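Local coordinates for protein amidohydrolase 2 (Bifidobacterium longum subsp. infantis, PDB 6UVZ) that is probably a hydrolase of the metal-dependent amidohydrolase superfamily, its natural substrate not established, at residues W16-G28 with V60-L72. Numbering follows the deposited sequence.
Sequences WDPDAQDLPWLAG and VDAADHELEDRLL
Trp25 and Val60 make one of two direct hydrogen bonds here: the indole NE1 donates to the backbone O of Val60 at 2.8 Å, from a little outside the carbonyl plane. With CG between its backbone N and carbonyl carbon (chi1 63°), the indole turns its pyrrole edge to 60-72, and Asp61 O also lies at that edge. The other bond joins the backbones, Ala63 N to Asp22 O at 3.0 Å. Within 60-72, Glu68 OE2 accepts from Val60 N, tying the helix to the loop before it. Two waters extend the link toward the helix start: one accepts a hydrogen bond from Gln21 NE2 and donates one to Asp64 O, the other accepts from Asp22 N and Asp64 N. The other amide atom of Gln21, OE1, accepts from Asp17 N, while its CG rests 3.6 Å from Leu71 CD1. Deeper in, Val60 reaches two neighbours: CG1 meets the rim of the Trp16 ring at CE3 (3.8 Å), and CG2 approaches Leu23 CD2, which itself lies over a face of that ring. A leucine in place of Trp25 would probably leave Val60 O without this donor and the loop at 60-61 less firmly fixed. The contact joins the loop after strand 7-13 to the loop after strand 51-58 and the start of helix 65-73, at the C-terminal end of a TIM barrel, the fold of amidohydrolases.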
loop_
_atom_site.group_PDB
_atom_site.type_symbol
_atom_site.label_atom_id
_atom_site.label_comp_id
_atom_site.label_asym_id
_atom_site.label_seq_id
_atom_site.Cartn_x
_atom_site.Cartn_y
_atom_site.Cartn_z
ATOM N N TRP A 16 5.197 -8.257 11.929
ATOM C CA TRP A 16 6.118 -7.739 12.930
ATOM C C TRP A 16 6.171 -8.688 14.117
ATOM O O TRP A 16 5.314 -9.561 14.281
ATOM C CB TRP A 16 5.727 -6.328 13.391
ATOM C CG TRP A 16 4.355 -6.224 13.990
ATOM C CD1 TRP A 16 3.957 -6.675 15.217
ATOM C CD2 TRP A 16 3.206 -5.605 13.399
ATOM N NE1 TRP A 16 2.629 -6.388 15.418
ATOM C CE2 TRP A 16 2.145 -5.730 14.318
ATOM C CE3 TRP A 16 2.970 -4.964 12.179
ATOM C CZ2 TRP A 16 0.869 -5.236 14.056
ATOM C CZ3 TRP A 16 1.702 -4.474 11.921
ATOM C CH2 TRP A 16 0.668 -4.613 12.855
ATOM N N ASP A 17 7.196 -8.500 14.939
ATOM C CA ASP A 17 7.378 -9.255 16.177
ATOM C C ASP A 17 7.654 -8.255 17.289
ATOM O O ASP A 17 8.723 -7.609 17.283
ATOM C CB ASP A 17 8.518 -10.263 16.044
ATOM C CG ASP A 17 8.631 -11.185 17.244
ATOM O OD1 ASP A 17 7.743 -11.144 18.120
ATOM O OD2 ASP A 17 9.612 -11.955 17.308
ATOM N N PRO A 18 6.741 -8.087 18.252
ATOM C CA PRO A 18 6.922 -7.039 19.270
ATOM C C PRO A 18 8.103 -7.271 20.201
ATOM O O PRO A 18 8.507 -6.329 20.895
ATOM C CB PRO A 18 5.596 -7.067 20.041
ATOM C CG PRO A 18 5.070 -8.450 19.832
ATOM C CD PRO A 18 5.490 -8.840 18.446
ATOM N N ASP A 19 8.667 -8.478 20.243
ATOM C CA ASP A 19 9.829 -8.738 21.086
ATOM C C ASP A 19 11.132 -8.363 20.390
ATOM O O ASP A 19 11.947 -7.623 20.950
ATOM C CB ASP A 19 9.860 -10.210 21.508
ATOM C CG ASP A 19 8.745 -10.564 22.471
ATOM O OD1 ASP A 19 7.639 -10.911 22.006
ATOM O OD2 ASP A 19 8.974 -10.488 23.697
ATOM N N ALA A 20 11.342 -8.860 19.170
ATOM C CA ALA A 20 12.569 -8.572 18.440
ATOM C C ALA A 20 12.587 -7.172 17.840
ATOM O O ALA A 20 13.671 -6.632 17.596
ATOM C CB ALA A 20 12.780 -9.606 17.333
ATOM N N GLN A 21 11.422 -6.575 17.601
ATOM C CA GLN A 21 11.326 -5.261 16.987
ATOM C C GLN A 21 10.740 -4.257 17.970
ATOM O O GLN A 21 10.080 -4.620 18.948
ATOM C CB GLN A 21 10.469 -5.303 15.715
ATOM C CG GLN A 21 11.049 -6.165 14.609
ATOM C CD GLN A 21 10.132 -6.264 13.407
ATOM O OE1 GLN A 21 9.259 -7.129 13.350
ATOM N NE2 GLN A 21 10.327 -5.378 12.438
ATOM N N ASP A 22 10.992 -2.980 17.693
ATOM C CA ASP A 22 10.510 -1.872 18.511
ATOM C C ASP A 22 9.585 -1.018 17.656
ATOM O O ASP A 22 10.048 -0.277 16.781
ATOM C CB ASP A 22 11.675 -1.046 19.056
ATOM C CG ASP A 22 11.223 0.062 19.988
ATOM O OD1 ASP A 22 10.053 0.040 20.426
ATOM O OD2 ASP A 22 12.040 0.961 20.283
ATOM N N LEU A 23 8.282 -1.125 17.903
ATOM C CA LEU A 23 7.291 -0.330 17.186
ATOM C C LEU A 23 6.643 0.648 18.154
ATOM O O LEU A 23 5.824 0.231 18.990
ATOM C CB LEU A 23 6.234 -1.227 16.538
ATOM C CG LEU A 23 6.560 -1.854 15.177
ATOM C CD1 LEU A 23 7.696 -2.863 15.269
ATOM C CD2 LEU A 23 5.321 -2.499 14.574
ATOM N N PRO A 24 6.967 1.942 18.089
ATOM C CA PRO A 24 6.404 2.877 19.078
ATOM C C PRO A 24 4.907 3.079 18.935
ATOM O O PRO A 24 4.213 3.241 19.945
ATOM C CB PRO A 24 7.186 4.170 18.812
ATOM C CG PRO A 24 7.594 4.073 17.381
ATOM C CD PRO A 24 7.862 2.615 17.131
ATOM N N TRP A 25 4.386 3.071 17.706
ATOM C CA TRP A 25 2.958 3.273 17.490
ATOM C C TRP A 25 2.109 2.126 18.020
ATOM O O TRP A 25 0.880 2.252 18.052
ATOM C CB TRP A 25 2.677 3.476 16.000
ATOM C CG TRP A 25 3.023 2.290 15.154
ATOM C CD1 TRP A 25 4.236 2.003 14.599
ATOM C CD2 TRP A 25 2.143 1.227 14.765
ATOM N NE1 TRP A 25 4.167 0.829 13.889
ATOM C CE2 TRP A 25 2.893 0.333 13.975
ATOM C CE3 TRP A 25 0.796 0.946 15.008
ATOM C CZ2 TRP A 25 2.340 -0.822 13.426
ATOM C CZ3 TRP A 25 0.248 -0.202 14.464
ATOM C CH2 TRP A 25 1.019 -1.072 13.682
ATOM N N LEU A 26 2.726 1.019 18.435
ATOM C CA LEU A 26 1.986 -0.115 18.972
ATOM C C LEU A 26 1.519 0.108 20.404
ATOM O O LEU A 26 0.694 -0.670 20.896
ATOM C CB LEU A 26 2.848 -1.379 18.898
ATOM C CG LEU A 26 2.144 -2.660 18.452
ATOM C CD1 LEU A 26 1.419 -2.438 17.134
ATOM C CD2 LEU A 26 3.144 -3.799 18.325
ATOM N N ALA A 27 2.020 1.141 21.079
ATOM C CA ALA A 27 1.559 1.449 22.425
ATOM C C ALA A 27 0.119 1.946 22.390
ATOM O O ALA A 27 -0.286 2.661 21.470
ATOM C CB ALA A 27 2.464 2.498 23.072
ATOM N N GLY A 28 -0.654 1.560 23.400
ATOM C CA GLY A 28 -2.066 1.873 23.431
ATOM C C GLY A 28 -2.929 1.004 22.546
ATOM O O GLY A 28 -4.150 1.202 22.513
ATOM N N VAL A 60 6.663 -1.221 8.454
ATOM C CA VAL A 60 5.795 -1.147 9.622
ATOM C C VAL A 60 6.165 0.029 10.528
ATOM O O VAL A 60 5.771 0.055 11.693
ATOM C CB VAL A 60 5.798 -2.469 10.405
ATOM C CG1 VAL A 60 5.280 -3.602 9.533
ATOM C CG2 VAL A 60 7.199 -2.781 10.914
ATOM N N ASP A 61 6.913 1.003 10.006
ATOM C CA ASP A 61 7.333 2.181 10.768
ATOM C C ASP A 61 8.102 1.771 12.025
ATOM O O ASP A 61 7.815 2.220 13.136
ATOM C CB ASP A 61 6.133 3.068 11.115
ATOM C CG ASP A 61 6.538 4.480 11.488
ATOM O OD1 ASP A 61 6.951 5.238 10.585
ATOM O OD2 ASP A 61 6.440 4.835 12.682
ATOM N N ALA A 62 9.090 0.901 11.836
ATOM C CA ALA A 62 9.888 0.405 12.944
ATOM C C ALA A 62 10.886 1.463 13.407
ATOM O O ALA A 62 11.242 2.388 12.672
ATOM C CB ALA A 62 10.625 -0.875 12.546
ATOM N N ALA A 63 11.339 1.311 14.654
ATOM C CA ALA A 63 12.294 2.263 15.210
ATOM C C ALA A 63 13.667 2.107 14.571
ATOM O O ALA A 63 14.346 3.102 14.293
ATOM C CB ALA A 63 12.383 2.093 16.726
ATOM N N ASP A 64 14.093 0.870 14.332
ATOM C CA ASP A 64 15.377 0.576 13.701
ATOM C C ASP A 64 15.089 0.092 12.283
ATOM O O ASP A 64 14.751 -1.077 12.073
ATOM C CB ASP A 64 16.156 -0.461 14.507
ATOM C CG ASP A 64 17.591 -0.614 14.033
ATOM O OD1 ASP A 64 17.975 0.050 13.048
ATOM O OD2 ASP A 64 18.339 -1.400 14.654
ATOM N N HIS A 65 15.224 0.998 11.312
ATOM C CA HIS A 65 14.959 0.634 9.925
ATOM C C HIS A 65 15.997 -0.347 9.393
ATOM O O HIS A 65 15.681 -1.167 8.525
ATOM C CB HIS A 65 14.909 1.885 9.048
ATOM C CG HIS A 65 16.198 2.644 9.002
ATOM N ND1 HIS A 65 16.520 3.621 9.920
ATOM C CD2 HIS A 65 17.245 2.574 8.146
ATOM C CE1 HIS A 65 17.710 4.117 9.634
ATOM N NE2 HIS A 65 18.172 3.498 8.562
ATOM N N GLU A 66 17.231 -0.280 9.898
ATOM C CA GLU A 66 18.250 -1.233 9.472
ATOM C C GLU A 66 17.908 -2.645 9.931
ATOM O O GLU A 66 18.168 -3.618 9.213
ATOM C CB GLU A 66 19.621 -0.807 9.999
ATOM C CG GLU A 66 20.764 -1.714 9.569
ATOM C CD GLU A 66 22.127 -1.132 9.893
ATOM O OE1 GLU A 66 22.219 0.099 10.080
ATOM O OE2 GLU A 66 23.104 -1.907 9.961
ATOM N N LEU A 67 17.320 -2.776 11.122
ATOM C CA LEU A 67 16.865 -4.085 11.580
ATOM C C LEU A 67 15.725 -4.604 10.713
ATOM O O LEU A 67 15.665 -5.801 10.408
ATOM C CB LEU A 67 16.433 -4.009 13.045
ATOM C CG LEU A 67 15.750 -5.255 13.616
ATOM C CD1 LEU A 67 16.678 -6.458 13.558
ATOM C CD2 LEU A 67 15.273 -5.010 15.040
ATOM N N GLU A 68 14.812 -3.718 10.306
ATOM C CA GLU A 68 13.713 -4.131 9.442
ATOM C C GLU A 68 14.212 -4.566 8.069
ATOM O O GLU A 68 13.636 -5.476 7.462
ATOM C CB GLU A 68 12.699 -2.997 9.304
ATOM C CG GLU A 68 11.456 -3.371 8.519
ATOM C CD GLU A 68 10.538 -2.190 8.289
ATOM O OE1 GLU A 68 11.028 -1.041 8.304
ATOM O OE2 GLU A 68 9.325 -2.413 8.098
ATOM N N ASP A 69 15.272 -3.930 7.565
ATOM C CA ASP A 69 15.853 -4.359 6.297
ATOM C C ASP A 69 16.442 -5.760 6.409
ATOM O O ASP A 69 16.260 -6.590 5.510
ATOM C CB ASP A 69 16.923 -3.366 5.841
ATOM C CG ASP A 69 16.387 -1.956 5.688
ATOM O OD1 ASP A 69 15.175 -1.801 5.431
ATOM O OD2 ASP A 69 17.181 -1.001 5.824
ATOM N N ARG A 70 17.145 -6.041 7.509
ATOM C CA ARG A 70 17.768 -7.350 7.679
ATOM C C ARG A 70 16.721 -8.435 7.900
ATOM O O ARG A 70 16.791 -9.511 7.294
ATOM C CB ARG A 70 18.757 -7.314 8.844
ATOM C CG ARG A 70 19.398 -8.661 9.143
ATOM C CD ARG A 70 20.357 -8.581 10.319
ATOM N NE ARG A 70 19.666 -8.404 11.592
ATOM C CZ ARG A 70 19.280 -9.407 12.375
ATOM N NH1 ARG A 70 19.518 -10.660 12.015
ATOM N NH2 ARG A 70 18.658 -9.156 13.519
ATOM N N LEU A 71 15.741 -8.170 8.769
ATOM C CA LEU A 71 14.729 -9.173 9.084
ATOM C C LEU A 71 13.916 -9.584 7.866
ATOM O O LEU A 71 13.364 -10.689 7.848
ATOM C CB LEU A 71 13.793 -8.658 10.178
ATOM C CG LEU A 71 14.365 -8.629 11.597
ATOM C CD1 LEU A 71 13.302 -8.195 12.592
ATOM C CD2 LEU A 71 14.934 -9.989 11.971
ATOM N N LEU A 72 13.831 -8.731 6.846
ATOM C CA LEU A 72 13.072 -9.076 5.654
ATOM C C LEU A 72 13.923 -9.674 4.547
ATOM O O LEU A 72 13.368 -10.274 3.619
ATOM C CB LEU A 72 12.323 -7.856 5.127
ATOM C CG LEU A 72 10.905 -7.853 5.685
ATOM C CD1 LEU A 72 10.717 -6.715 6.670
ATOM C CD2 LEU A 72 9.896 -7.800 4.555
HETATM O O HOH W 1 12.767 -3.440 12.827
HETATM O O HOH W 2 12.871 -2.009 15.355
#